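Local atomic coordinates of putative sugar ABC transporter (Yersinia enterocolitica subsp. enterocolitica 8081, PDB entry 5ULB), a protein that probably binds methylthioribose-like sugars for an ABC importer, and holds a 5-methylseleno ribofuranose in its pocket. Residues G18-A23 and K275-E280; T174-I179 and G204-I209; A196-Y201 and K222-N227; L270-K275 and E281-Y286. All coordinates share one frame; numbering follows the deposited sequence. Where two conformers were deposited one is given.

Contact 1: G18-A23 and K275-E280; sequences GQIKIA and KKIAGE
Where strand 21-26 is about to begin and helix 262-278 comes to its end, the CA atoms of Ile20 and Ile277 stand 9.0 Å apart, too far for backbone bonding but well placed for side chains to meet. Ile277 carries its whole side of the contact. Its chi2 of 167° stretches the ethyl branch outward, and CD1 at the end of that branch rests on two isoleucines, Ile20 just before the strand (CG2, 3.8 Å) and Ile22 within it (CD1, 3.9 Å). Ile20 lies alongside Ile277 and runs the opposite way: its CD1 comes back along the partner to approach Ile277 CG2 at 4.1 Å. This is helix-on-sheet packing in the N-terminal Rossmann-like lobe of a periplasmic binding protein. The helix lies over the sheet, since Ile277 also touches Ala102 of strand 102-106 and Ile22 packs on Leu270 and Val273. Immediately past the contact the helix closes in a Schellman motif, with Gly279 at positive phi, Gly279 N bonded to Lys276 O, and Glu280 N bonded to Lys275 O at 2.9 Å. A salt bridge spans the same turn: Lys275 NZ meets Glu280 OE1 from above the carboxylate plane at 2.9 Å.

Contact 2: T174-I179 and G204-I209; sequences TELESI and GKIDAI
Leu176 meets Ile206 at a slant, the tip of the leucine on the stem of the isoleucine's longer branch. They belong to the two ends of a beta-alpha-beta crossover in the C-terminal Rossmann-like lobe: strand 173-179 forms the edge of the sheet, helix 186-200 follows, and the chain returns through 204-207 into strand 208-211. Strand 143-148 lies between the two strands in the sheet, which is why no backbone hydrogen bond joins these segments and the CA atoms of Leu176 and Ile206 come no nearer than 8.2 Å. Leu176 sits at a local break in the extended strand, its psi of -46° being helical. CG lies beside its own backbone N (chi1 -62°), and chi2 of 169° carries CD1 out toward the partner segment, where it reaches Ile206 CG1 at 3.8 Å. The stem of Ile206 is shared, because Tyr201, just after the helix, packs against it as well. Leu176 also touches Tyr201, and Ile146 of the intervening strand. Lys205 sends its long chain away from the contact and offers its backbone instead: its carbonyl leans toward the leucine, and Leu176 CD1 rests at van der Waals distance, 3.6 Å, from Lys205 O.

Contact 3: A196-Y201 and K222-N227; sequences AVLAKY and KALQEN
Leu198, pointing out of the last turn of helix 186-200, meets segment 222-227 at three places, the first being Ala223. There its CD1 lies 4.3 Å from Ala223 CB and 3.9 Å from Ala223 O, so the methyl covers part of the backbone as well as the small side chain. Leu224 comes next and presents its tip: Leu224 CD2 approaches Leu198 CD2 at 4.1 Å, and the two leucines cross at about a right angle. Beneath them, Leu198 also rests on Ile232 and Leu224 on Pro253, which takes the apolar layer down toward the sheet. The helices are successive connections of the C-terminal Rossmann-like lobe, one leading into strand 208-211 and the other leading out of it, and here their C-terminal ends pack side by side. Glu226 faces elsewhere, holding Lys222 one turn back in a salt bridge (Lys222 NZ to Glu226 OE2, 2.8 Å) on the syn side of the carboxylate. Asn227 comes last; its CB lies 4.0 Å from Leu198 CD1, while a chi1 of -68° folds the amide back over the preceding turn, so that Asn227 ND2 donates to Ala223 O at 2.8 Å with an N-H...O angle of 155°. Asn227 N bonds to the same oxygen from the opposite face of its carbonyl plane, at 2.9 Å. Ala223 O is thus gripped twice while the leucine methyl rests nearby. Just beyond the segment, Arg229 donates to Leu198 O and Tyr201 O at the end of helix 186-200.

Contact 4: L270-K275 and E281-Y286; sequences LRLVAK and ETPASY
A chi1 of 54° in Thr282 places OG1 between its own backbone N and carbonyl carbon and turns CG2 toward the helix, to Leu272 and Lys275; Lys275 in turn is bent at chi3 (64°) and chi4 (74°), which folds the end of its chain toward Glu281. The contact joins helix 262-278 to the loop that leads from it into strand 285-294. That strand runs parallel to 118-122 on one side and antiparallel to 254-259 on the other, linking the sheet of one lobe to that of the other, consistent with an interlobe crossing in a type I periplasmic binding fold. The methyl Thr282 CG2 is the hub. It lies 3.7 Å from Lys275 CB and 3.9 Å from Leu272 CD2, and it also touches the carbonyl oxygen of Leu272. The hydroxyl of Thr282 has its partner outside both segments, in Lys276 NZ. Leu272 then runs on past the threonine to the next residue, where its CD2 reaches the ring carbon CD of Pro283 at 4.1 Å; Phe323 touches both of these side chains. The lysine passes Thr282 in the opposite sense, and its CE comes to 3.4 Å from Glu281 O. Its ammonium keeps the salt bridge to Glu280, and a water closes the remaining gap, accepting from Lys275 NZ at 2.9 Å and donating to Glu281 O at 2.7 Å.

The contacts fall into two pairs on opposite sides of the chain's centre. Contacts 1 and 4, with centres 11 Å apart, share helix 262-278 and Lys275, and pack directly on each other where Ile22 CD1 lies 3.8 Å from Val273 CG1. Contacts 2 and 3, also 11 Å apart between centres, are joined by the salt bridge of Glu177 OE2 with Lys200 NZ (2.8 Å). The pairs stay well separated: contacts 2 and 4 come no nearer than about 25 Å between nearest atoms. The sugar pocket draws on both lobes, with Asp107 just after strand 102-106 and Asp238 just after strand 233-237; no residue of the four contacts lines it.

Contact 1: G18-A23 and K275-E280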
loop_
_atom_site.group_PDB
_atom_site.type_symbol
_atom_site.label_atom_id
_atom_site.label_comp_id
_atom_site.label_asym_id
_atom_site.label_seq_id
_atom_site.Cartn_x
_atom_site.Cartn_y
_atom_site.Cartn_z
ATOM N N GLY A 18 -7.062 -4.783 31.163
ATOM C CA GLY A 18 -7.756 -5.310 30.018
ATOM C C GLY A 18 -6.843 -5.293 28.785
ATOM O O GLY A 18 -5.627 -4.979 28.888
ATOM N N GLN A 19 -7.385 -5.671 27.631
ATOM C CA GLN A 19 -6.627 -5.736 26.409
ATOM C C GLN A 19 -6.146 -4.344 26.030
ATOM O O GLN A 19 -6.834 -3.329 26.150
ATOM C CB GLN A 19 -7.414 -6.296 25.152
ATOM C CG GLN A 19 -7.761 -7.706 25.233
ATOM C CD GLN A 19 -8.364 -7.997 23.872
ATOM O OE1 GLN A 19 -9.500 -7.598 23.685
ATOM N NE2 GLN A 19 -7.627 -8.626 22.948
ATOM N N ILE A 20 -4.919 -4.323 25.484
ATOM C CA ILE A 20 -4.459 -3.147 24.735
ATOM C C ILE A 20 -5.366 -3.000 23.510
ATOM O O ILE A 20 -5.614 -3.988 22.819
ATOM C CB ILE A 20 -3.000 -3.324 24.373
ATOM C CG1 ILE A 20 -2.064 -3.325 25.608
ATOM C CG2 ILE A 20 -2.553 -2.318 23.312
ATOM C CD1 ILE A 20 -1.923 -2.073 26.238
ATOM N N LYS A 21 -5.814 -1.766 23.241
ATOM C CA LYS A 21 -6.734 -1.513 22.133
ATOM C C LYS A 21 -6.100 -0.568 21.125
ATOM O O LYS A 21 -5.598 0.519 21.524
ATOM C CB LYS A 21 -8.063 -0.971 22.663
ATOM C CG LYS A 21 -8.648 -1.844 23.737
ATOM C CD LYS A 21 -9.798 -1.306 24.535
ATOM C CE LYS A 21 -10.165 -2.391 25.565
ATOM N NZ LYS A 21 -9.230 -2.506 26.739
ATOM N N ILE A 22 -6.149 -0.951 19.852
ATOM C CA ILE A 22 -5.579 -0.203 18.759
ATOM C C ILE A 22 -6.690 0.152 17.746
ATOM O O ILE A 22 -7.484 -0.735 17.388
ATOM C CB ILE A 22 -4.495 -1.025 18.020
ATOM C CG1 ILE A 22 -3.485 -1.591 19.003
ATOM C CG2 ILE A 22 -3.830 -0.217 16.927
ATOM C CD1 ILE A 22 -2.676 -0.679 19.830
ATOM N N ALA A 23 -6.705 1.391 17.318
ATOM C CA ALA A 23 -7.628 1.819 16.231
ATOM C C ALA A 23 -6.781 2.010 14.957
ATOM O O ALA A 23 -5.743 2.716 15.013
ATOM C CB ALA A 23 -8.359 3.060 16.608
ATOM N N LYS A 275 5.834 -1.356 20.295
ATOM C CA LYS A 275 7.080 -0.871 20.931
ATOM C C LYS A 275 6.828 0.471 21.606
ATOM O O LYS A 275 7.416 0.687 22.690
ATOM C CB LYS A 275 8.163 -0.786 19.866
ATOM C CG LYS A 275 8.689 -2.110 19.404
ATOM C CD LYS A 275 9.782 -2.006 18.340
ATOM C CE LYS A 275 11.047 -1.326 18.807
ATOM N NZ LYS A 275 11.811 -2.140 19.649
ATOM N N LYS A 276 6.127 1.393 20.964
ATOM C CA LYS A 276 5.866 2.673 21.595
ATOM C C LYS A 276 5.105 2.498 22.909
ATOM O O LYS A 276 5.461 3.114 23.925
ATOM C CB LYS A 276 5.061 3.567 20.671
ATOM C CG LYS A 276 5.884 4.018 19.415
ATOM C CD LYS A 276 5.007 4.591 18.337
ATOM C CE LYS A 276 5.732 4.834 16.995
ATOM N NZ LYS A 276 6.844 5.799 17.172
ATOM N N ILE A 277 4.074 1.611 22.924
ATOM C CA ILE A 277 3.318 1.402 24.175
ATOM C C ILE A 277 4.258 0.848 25.232
ATOM O O ILE A 277 4.162 1.191 26.396
ATOM C CB ILE A 277 2.144 0.471 23.874
ATOM C CG1 ILE A 277 1.094 1.229 23.031
ATOM C CG2 ILE A 277 1.432 0.071 25.154
ATOM C CD1 ILE A 277 0.003 0.359 22.393
ATOM N N ALA A 278 5.170 -0.060 24.821
ATOM C CA ALA A 278 6.121 -0.665 25.753
ATOM C C ALA A 278 7.203 0.260 26.238
ATOM O O ALA A 278 7.946 -0.105 27.167
ATOM C CB ALA A 278 6.752 -1.839 25.083
ATOM N N GLY A 279 7.337 1.411 25.611
ATOM C CA GLY A 279 8.405 2.359 26.025
ATOM C C GLY A 279 9.776 2.106 25.367
ATOM O O GLY A 279 10.782 2.617 25.877
ATOM N N GLU A 280 9.805 1.391 24.270
ATOM C CA GLU A 280 11.025 1.071 23.507
ATOM C C GLU A 280 11.244 2.072 22.399
ATOM O O GLU A 280 10.271 2.540 21.782
ATOM C CB GLU A 280 10.955 -0.348 22.954
ATOM C CG GLU A 280 11.004 -1.439 23.980
ATOM C CD GLU A 280 10.999 -2.844 23.404
ATOM O OE1 GLU A 280 10.769 -3.086 22.160
ATOM O OE2 GLU A 280 11.356 -3.734 24.142
#

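Contact 2: T174-I179 and G204-I209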
loop_
_atom_site.group_PDB
_atom_site.type_symbol
_atom_site.label_atom_id
_atom_site.label_comp_id
_atom_site.label_asym_id
_atom_site.label_seq_id
_atom_site.Cartn_x
_atom_site.Cartn_y
_atom_site.Cartn_z
ATOM N N THR A 174 5.161 9.795 -24.585
ATOM C CA THR A 174 4.105 10.767 -24.678
ATOM C C THR A 174 2.966 10.289 -23.769
ATOM O O THR A 174 2.423 9.228 -24.007
ATOM C CB THR A 174 3.630 10.933 -26.114
ATOM O OG1 THR A 174 4.684 11.382 -26.952
ATOM C CG2 THR A 174 2.401 11.862 -26.184
ATOM N N GLU A 175 2.563 11.116 -22.770
ATOM C CA GLU A 175 1.413 10.832 -21.972
ATOM C C GLU A 175 0.192 11.363 -22.715
ATOM O O GLU A 175 0.010 12.565 -22.852
ATOM C CB GLU A 175 1.512 11.523 -20.643
ATOM C CG GLU A 175 0.326 11.238 -19.725
ATOM C CD GLU A 175 0.281 12.124 -18.489
ATOM O OE1 GLU A 175 1.235 12.085 -17.697
ATOM O OE2 GLU A 175 -0.740 12.865 -18.248
ATOM N N LEU A 176 -0.633 10.449 -23.164
ATOM C CA LEU A 176 -1.882 10.841 -23.872
ATOM C C LEU A 176 -2.873 11.433 -22.887
ATOM O O LEU A 176 -3.552 12.413 -23.225
ATOM C CB LEU A 176 -2.445 9.678 -24.664
ATOM C CG LEU A 176 -1.627 9.104 -25.752
ATOM C CD1 LEU A 176 -2.285 7.819 -26.198
ATOM C CD2 LEU A 176 -1.337 10.077 -26.827
ATOM N N GLU A 177 -3.056 10.776 -21.730
ATOM C CA GLU A 177 -4.037 11.114 -20.720
ATOM C C GLU A 177 -3.633 10.472 -19.423
ATOM O O GLU A 177 -2.961 9.447 -19.405
ATOM C CB GLU A 177 -5.465 10.547 -21.171
ATOM C CG GLU A 177 -6.572 11.299 -20.558
ATOM C CD GLU A 177 -7.872 11.086 -21.276
ATOM O OE1 GLU A 177 -8.847 11.145 -20.481
ATOM O OE2 GLU A 177 -7.946 11.007 -22.586
ATOM N N SER A 178 -4.162 11.064 -18.344
ATOM C CA SER A 178 -4.149 10.483 -17.037
ATOM C C SER A 178 -5.587 10.315 -16.503
ATOM O O SER A 178 -6.355 11.250 -16.640
ATOM C CB SER A 178 -3.308 11.362 -16.104
ATOM O OG SER A 178 -3.137 10.719 -14.827
ATOM N N ILE A 179 -5.845 9.182 -15.908
ATOM C CA ILE A 179 -7.150 8.762 -15.432
ATOM C C ILE A 179 -7.027 8.267 -14.061
ATOM O O ILE A 179 -6.073 7.525 -13.760
ATOM C CB ILE A 179 -7.619 7.418 -16.219
ATOM C CG1 ILE A 179 -7.977 7.708 -17.577
ATOM C CG2 ILE A 179 -8.761 6.604 -15.511
ATOM C CD1 ILE A 179 -8.100 6.451 -18.441
ATOM N N GLY A 204 -3.137 0.754 -32.173
ATOM C CA GLY A 204 -1.886 1.355 -32.767
ATOM C C GLY A 204 -1.550 2.675 -32.138
ATOM O O GLY A 204 -0.411 3.157 -32.277
ATOM N N LYS A 205 -2.523 3.354 -31.519
ATOM C CA LYS A 205 -2.314 4.679 -30.994
ATOM C C LYS A 205 -1.920 4.716 -29.529
ATOM O O LYS A 205 -1.529 5.798 -29.019
ATOM C CB LYS A 205 -3.526 5.559 -31.223
ATOM C CG LYS A 205 -3.983 5.728 -32.599
ATOM C CD LYS A 205 -3.024 6.504 -33.392
ATOM C CE LYS A 205 -3.562 6.662 -34.859
ATOM N NZ LYS A 205 -2.614 7.424 -35.648
ATOM N N ILE A 206 -1.993 3.574 -28.838
ATOM C CA ILE A 206 -1.554 3.457 -27.433
ATOM C C ILE A 206 -0.598 2.243 -27.409
ATOM O O ILE A 206 -0.926 1.173 -27.883
ATOM C CB ILE A 206 -2.745 3.186 -26.431
ATOM C CG1 ILE A 206 -3.740 4.294 -26.504
ATOM C CG2 ILE A 206 -2.194 2.998 -25.055
ATOM C CD1 ILE A 206 -5.056 3.910 -25.802
ATOM N N ASP A 207 0.546 2.461 -26.761
ATOM C CA ASP A 207 1.496 1.358 -26.564
ATOM C C ASP A 207 1.446 0.685 -25.206
ATOM O O ASP A 207 1.621 -0.549 -25.099
ATOM C CB ASP A 207 2.928 1.901 -26.800
ATOM C CG ASP A 207 3.102 2.432 -28.215
ATOM O OD1 ASP A 207 2.845 1.623 -29.108
ATOM O OD2 ASP A 207 3.350 3.654 -28.400
ATOM N N ALA A 208 1.223 1.490 -24.123
ATOM C CA ALA A 208 1.334 0.950 -22.815
ATOM C C ALA A 208 0.510 1.788 -21.851
ATOM O O ALA A 208 0.211 2.947 -22.108
ATOM C CB ALA A 208 2.824 0.853 -22.386
ATOM N N ILE A 209 0.258 1.170 -20.675
ATOM C CA ILE A 209 -0.411 1.829 -19.560
ATOM C C ILE A 209 0.415 1.644 -18.295
ATOM O O ILE A 209 0.821 0.511 -18.000
ATOM C CB ILE A 209 -1.874 1.315 -19.407
ATOM C CG1 ILE A 209 -2.655 1.565 -20.657
ATOM C CG2 ILE A 209 -2.515 1.857 -18.156
ATOM C CD1 ILE A 209 -4.056 0.977 -20.652
#

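Contact 3: A196-Y201 and K222-N227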
loop_
_atom_site.group_PDB
_atom_site.type_symbol
_atom_site.label_atom_id
_atom_site.label_comp_id
_atom_site.label_asym_id
_atom_site.label_seq_id
_atom_site.Cartn_x
_atom_site.Cartn_y
_atom_site.Cartn_z
ATOM N N ALA A 196 -13.403 4.339 -22.633
ATOM C CA ALA A 196 -13.608 5.510 -23.446
ATOM C C ALA A 196 -12.281 6.045 -24.027
ATOM O O ALA A 196 -12.269 6.524 -25.175
ATOM C CB ALA A 196 -14.303 6.612 -22.616
ATOM N N VAL A 197 -11.169 5.939 -23.284
ATOM C CA VAL A 197 -9.863 6.377 -23.795
ATOM C C VAL A 197 -9.470 5.448 -24.972
ATOM O O VAL A 197 -8.931 5.919 -26.006
ATOM C CB VAL A 197 -8.813 6.394 -22.687
ATOM C CG1 VAL A 197 -7.506 6.800 -23.288
ATOM C CG2 VAL A 197 -9.174 7.483 -21.764
ATOM N N LEU A 198 -9.747 4.146 -24.854
ATOM C CA LEU A 198 -9.460 3.195 -25.933
ATOM C C LEU A 198 -10.230 3.549 -27.222
ATOM O O LEU A 198 -9.770 3.342 -28.365
ATOM C CB LEU A 198 -9.804 1.817 -25.515
ATOM C CG LEU A 198 -8.954 1.216 -24.388
ATOM C CD1 LEU A 198 -9.496 -0.145 -23.962
ATOM C CD2 LEU A 198 -7.498 1.011 -24.818
ATOM N N ALA A 199 -11.426 4.114 -27.030
ATOM C CA ALA A 199 -12.215 4.527 -28.206
ATOM C C ALA A 199 -11.700 5.763 -28.878
ATOM O O ALA A 199 -11.872 5.953 -30.093
ATOM C CB ALA A 199 -13.645 4.723 -27.766
ATOM N N LYS A 200 -11.070 6.655 -28.100
ATOM C CA LYS A 200 -10.455 7.860 -28.651
ATOM C C LYS A 200 -9.126 7.582 -29.377
ATOM O O LYS A 200 -8.798 8.322 -30.335
ATOM C CB LYS A 200 -10.191 8.897 -27.546
ATOM C CG LYS A 200 -11.403 9.542 -27.011
ATOM C CD LYS A 200 -11.180 10.739 -26.077
ATOM C CE LYS A 200 -10.227 10.426 -24.983
ATOM N NZ LYS A 200 -10.127 11.646 -24.158
ATOM N N TYR A 201 -8.447 6.491 -28.964
ATOM C CA TYR A 201 -7.114 6.167 -29.519
ATOM C C TYR A 201 -7.129 4.699 -29.925
ATOM O O TYR A 201 -6.831 3.801 -29.137
ATOM C CB TYR A 201 -6.091 6.393 -28.383
ATOM C CG TYR A 201 -5.924 7.769 -27.902
ATOM C CD1 TYR A 201 -5.316 8.717 -28.701
ATOM C CD2 TYR A 201 -6.442 8.183 -26.701
ATOM C CE1 TYR A 201 -5.193 10.047 -28.251
ATOM C CE2 TYR A 201 -6.256 9.467 -26.205
ATOM C CZ TYR A 201 -5.710 10.402 -27.012
ATOM O OH TYR A 201 -5.498 11.697 -26.537
ATOM N N LYS A 222 -9.287 -5.276 -17.189
ATOM C CA LYS A 222 -10.652 -5.671 -17.685
ATOM C C LYS A 222 -10.998 -4.942 -18.935
ATOM O O LYS A 222 -11.513 -5.559 -19.878
ATOM C CB LYS A 222 -11.639 -5.361 -16.571
ATOM C CG LYS A 222 -13.103 -5.748 -16.897
ATOM C CD LYS A 222 -14.059 -5.302 -15.689
ATOM C CE LYS A 222 -15.563 -5.245 -16.069
ATOM N NZ LYS A 222 -15.821 -6.627 -16.039
ATOM N N ALA A 223 -10.739 -3.647 -19.008
ATOM C CA ALA A 223 -11.057 -2.928 -20.212
ATOM C C ALA A 223 -10.253 -3.466 -21.400
ATOM O O ALA A 223 -10.798 -3.579 -22.526
ATOM C CB ALA A 223 -10.776 -1.441 -20.072
ATOM N N LEU A 224 -8.988 -3.765 -21.201
ATOM C CA LEU A 224 -8.196 -4.294 -22.360
ATOM C C LEU A 224 -8.757 -5.600 -22.863
ATOM O O LEU A 224 -8.856 -5.865 -24.063
ATOM C CB LEU A 224 -6.691 -4.463 -21.997
ATOM C CG LEU A 224 -5.950 -3.171 -21.609
ATOM C CD1 LEU A 224 -4.486 -3.484 -21.406
ATOM C CD2 LEU A 224 -6.088 -2.110 -22.655
ATOM N N GLN A 225 -9.097 -6.500 -21.942
ATOM C CA GLN A 225 -9.656 -7.797 -22.359
ATOM C C GLN A 225 -10.962 -7.609 -23.069
ATOM O O GLN A 225 -11.187 -8.136 -24.145
ATOM C CB GLN A 225 -9.801 -8.695 -21.166
ATOM C CG GLN A 225 -8.456 -9.329 -20.692
ATOM C CD GLN A 225 -7.786 -10.383 -21.611
ATOM O OE1 GLN A 225 -8.266 -10.653 -22.691
ATOM N NE2 GLN A 225 -6.735 -11.048 -21.100
ATOM N N GLU A 226 -11.892 -6.846 -22.446
ATOM C CA GLU A 226 -13.266 -6.776 -22.969
ATOM C C GLU A 226 -13.341 -6.024 -24.276
ATOM O O GLU A 226 -14.241 -6.258 -25.062
ATOM C CB GLU A 226 -14.196 -6.179 -21.921
ATOM C CG GLU A 226 -14.391 -7.091 -20.815
ATOM C CD GLU A 226 -15.349 -6.692 -19.740
ATOM O OE1 GLU A 226 -15.862 -5.579 -19.834
ATOM O OE2 GLU A 226 -15.528 -7.487 -18.712
ATOM N N ASN A 227 -12.428 -5.042 -24.486
ATOM C CA ASN A 227 -12.390 -4.266 -25.696
ATOM C C ASN A 227 -11.446 -4.841 -26.782
ATOM O O ASN A 227 -11.242 -4.222 -27.822
ATOM C CB ASN A 227 -12.016 -2.815 -25.433
ATOM C CG ASN A 227 -13.086 -2.032 -24.654
ATOM O OD1 ASN A 227 -14.063 -1.617 -25.298
ATOM N ND2 ASN A 227 -12.973 -1.934 -23.354
#

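Contact 4: L270-K275 and E281-Y286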
loop_
_atom_site.group_PDB
_atom_site.type_symbol
_atom_site.label_atom_id
_atom_site.label_comp_id
_atom_site.label_asym_id
_atom_site.label_seq_id
_atom_site.Cartn_x
_atom_site.Cartn_y
_atom_site.Cartn_z
ATOM N N LEU A 270 1.855 -2.077 13.258
ATOM C CA LEU A 270 1.442 -2.600 14.570
ATOM C C LEU A 270 2.645 -2.788 15.462
ATOM O O LEU A 270 2.595 -2.462 16.631
ATOM C CB LEU A 270 0.557 -3.865 14.356
ATOM C CG LEU A 270 -0.218 -4.352 15.547
ATOM C CD1 LEU A 270 0.624 -5.093 16.563
ATOM C CD2 LEU A 270 -1.115 -3.350 16.155
ATOM N N ARG A 271 3.701 -3.446 14.940
ATOM C CA ARG A 271 4.919 -3.663 15.736
ATOM C C ARG A 271 5.429 -2.338 16.316
ATOM O O ARG A 271 5.863 -2.247 17.474
ATOM C CB ARG A 271 6.034 -4.304 14.890
ATOM C CG ARG A 271 5.731 -5.668 14.406
ATOM C CD ARG A 271 6.923 -6.174 13.577
ATOM N NE ARG A 271 6.587 -7.390 12.858
ATOM C CZ ARG A 271 7.371 -7.969 11.950
ATOM N NH1 ARG A 271 8.526 -7.453 11.653
ATOM N NH2 ARG A 271 7.002 -9.066 11.364
ATOM N N LEU A 272 5.451 -1.283 15.489
ATOM C CA LEU A 272 5.887 0.031 15.932
ATOM C C LEU A 272 5.055 0.592 17.085
ATOM O O LEU A 272 5.584 1.074 18.038
ATOM C CB LEU A 272 5.964 1.015 14.743
ATOM C CG LEU A 272 7.125 0.746 13.766
ATOM C CD1 LEU A 272 6.828 1.393 12.421
ATOM C CD2 LEU A 272 8.383 1.332 14.380
ATOM N N VAL A 273 3.718 0.476 16.927
ATOM C CA VAL A 273 2.858 0.908 18.044
ATOM C C VAL A 273 3.039 0.091 19.277
ATOM O O VAL A 273 3.064 0.626 20.384
ATOM C CB VAL A 273 1.411 0.951 17.552
ATOM C CG1 VAL A 273 0.452 1.186 18.691
ATOM C CG2 VAL A 273 1.226 2.022 16.553
ATOM N N ALA A 274 3.215 -1.239 19.151
ATOM C CA ALA A 274 3.508 -2.049 20.278
ATOM C C ALA A 274 4.764 -1.613 21.048
ATOM O O ALA A 274 4.767 -1.536 22.265
ATOM C CB ALA A 274 3.619 -3.488 19.865
ATOM N N LYS A 275 5.834 -1.356 20.295
ATOM C CA LYS A 275 7.080 -0.871 20.931
ATOM C C LYS A 275 6.828 0.471 21.606
ATOM O O LYS A 275 7.416 0.687 22.690
ATOM C CB LYS A 275 8.163 -0.786 19.866
ATOM C CG LYS A 275 8.689 -2.110 19.404
ATOM C CD LYS A 275 9.782 -2.006 18.340
ATOM C CE LYS A 275 11.047 -1.326 18.807
ATOM N NZ LYS A 275 11.811 -2.140 19.649
ATOM N N GLU A 281 12.501 2.410 22.128
ATOM C CA GLU A 281 12.822 3.366 21.080
ATOM C C GLU A 281 12.290 2.939 19.741
ATOM O O GLU A 281 12.416 1.744 19.398
ATOM C CB GLU A 281 14.339 3.552 21.020
ATOM C CG GLU A 281 14.828 4.494 19.935
ATOM C CD GLU A 281 16.355 4.598 19.854
ATOM O OE1 GLU A 281 17.056 3.804 20.566
ATOM O OE2 GLU A 281 16.791 5.497 19.133
ATOM N N THR A 282 11.745 3.870 18.993
ATOM C CA THR A 282 11.310 3.688 17.609
ATOM C C THR A 282 11.750 4.883 16.779
ATOM O O THR A 282 11.920 5.955 17.281
ATOM C CB THR A 282 9.753 3.573 17.546
ATOM O OG1 THR A 282 9.134 4.680 18.185
ATOM C CG2 THR A 282 9.286 2.214 18.094
ATOM N N PRO A 283 12.054 4.661 15.499
ATOM C CA PRO A 283 12.646 5.691 14.683
ATOM C C PRO A 283 11.631 6.711 14.243
ATOM O O PRO A 283 10.407 6.457 14.234
ATOM C CB PRO A 283 13.153 4.925 13.479
ATOM C CG PRO A 283 12.273 3.744 13.370
ATOM C CD PRO A 283 11.925 3.391 14.795
ATOM N N ALA A 284 12.066 7.860 13.796
ATOM C CA ALA A 284 11.217 8.892 13.250
ATOM C C ALA A 284 10.558 8.479 11.919
ATOM O O ALA A 284 9.403 8.848 11.649
ATOM C CB ALA A 284 12.038 10.171 13.028
ATOM N N SER A 285 11.283 7.660 11.158
ATOM C CA SER A 285 10.858 7.303 9.819
ATOM C C SER A 285 11.261 5.853 9.547
ATOM O O SER A 285 12.297 5.380 10.014
ATOM C CB SER A 285 11.442 8.281 8.739
ATOM O OG SER A 285 10.989 8.023 7.415
ATOM N N TYR A 286 10.518 5.230 8.649
ATOM C CA TYR A 286 10.874 3.917 8.188
ATOM C C TYR A 286 10.311 3.708 6.757
ATOM O O TYR A 286 9.164 4.062 6.452
ATOM C CB TYR A 286 10.277 2.795 9.105
ATOM C CG TYR A 286 10.546 1.394 8.712
ATOM C CD1 TYR A 286 11.814 0.821 8.893
ATOM C CD2 TYR A 286 9.622 0.606 7.986
ATOM C CE1 TYR A 286 12.103 -0.445 8.522
ATOM C CE2 TYR A 286 9.963 -0.626 7.609
ATOM C CZ TYR A 286 11.167 -1.184 7.906
ATOM O OH TYR A 286 11.427 -2.453 7.507
HETATM O O HOH W 1 13.921 -0.320 20.346
#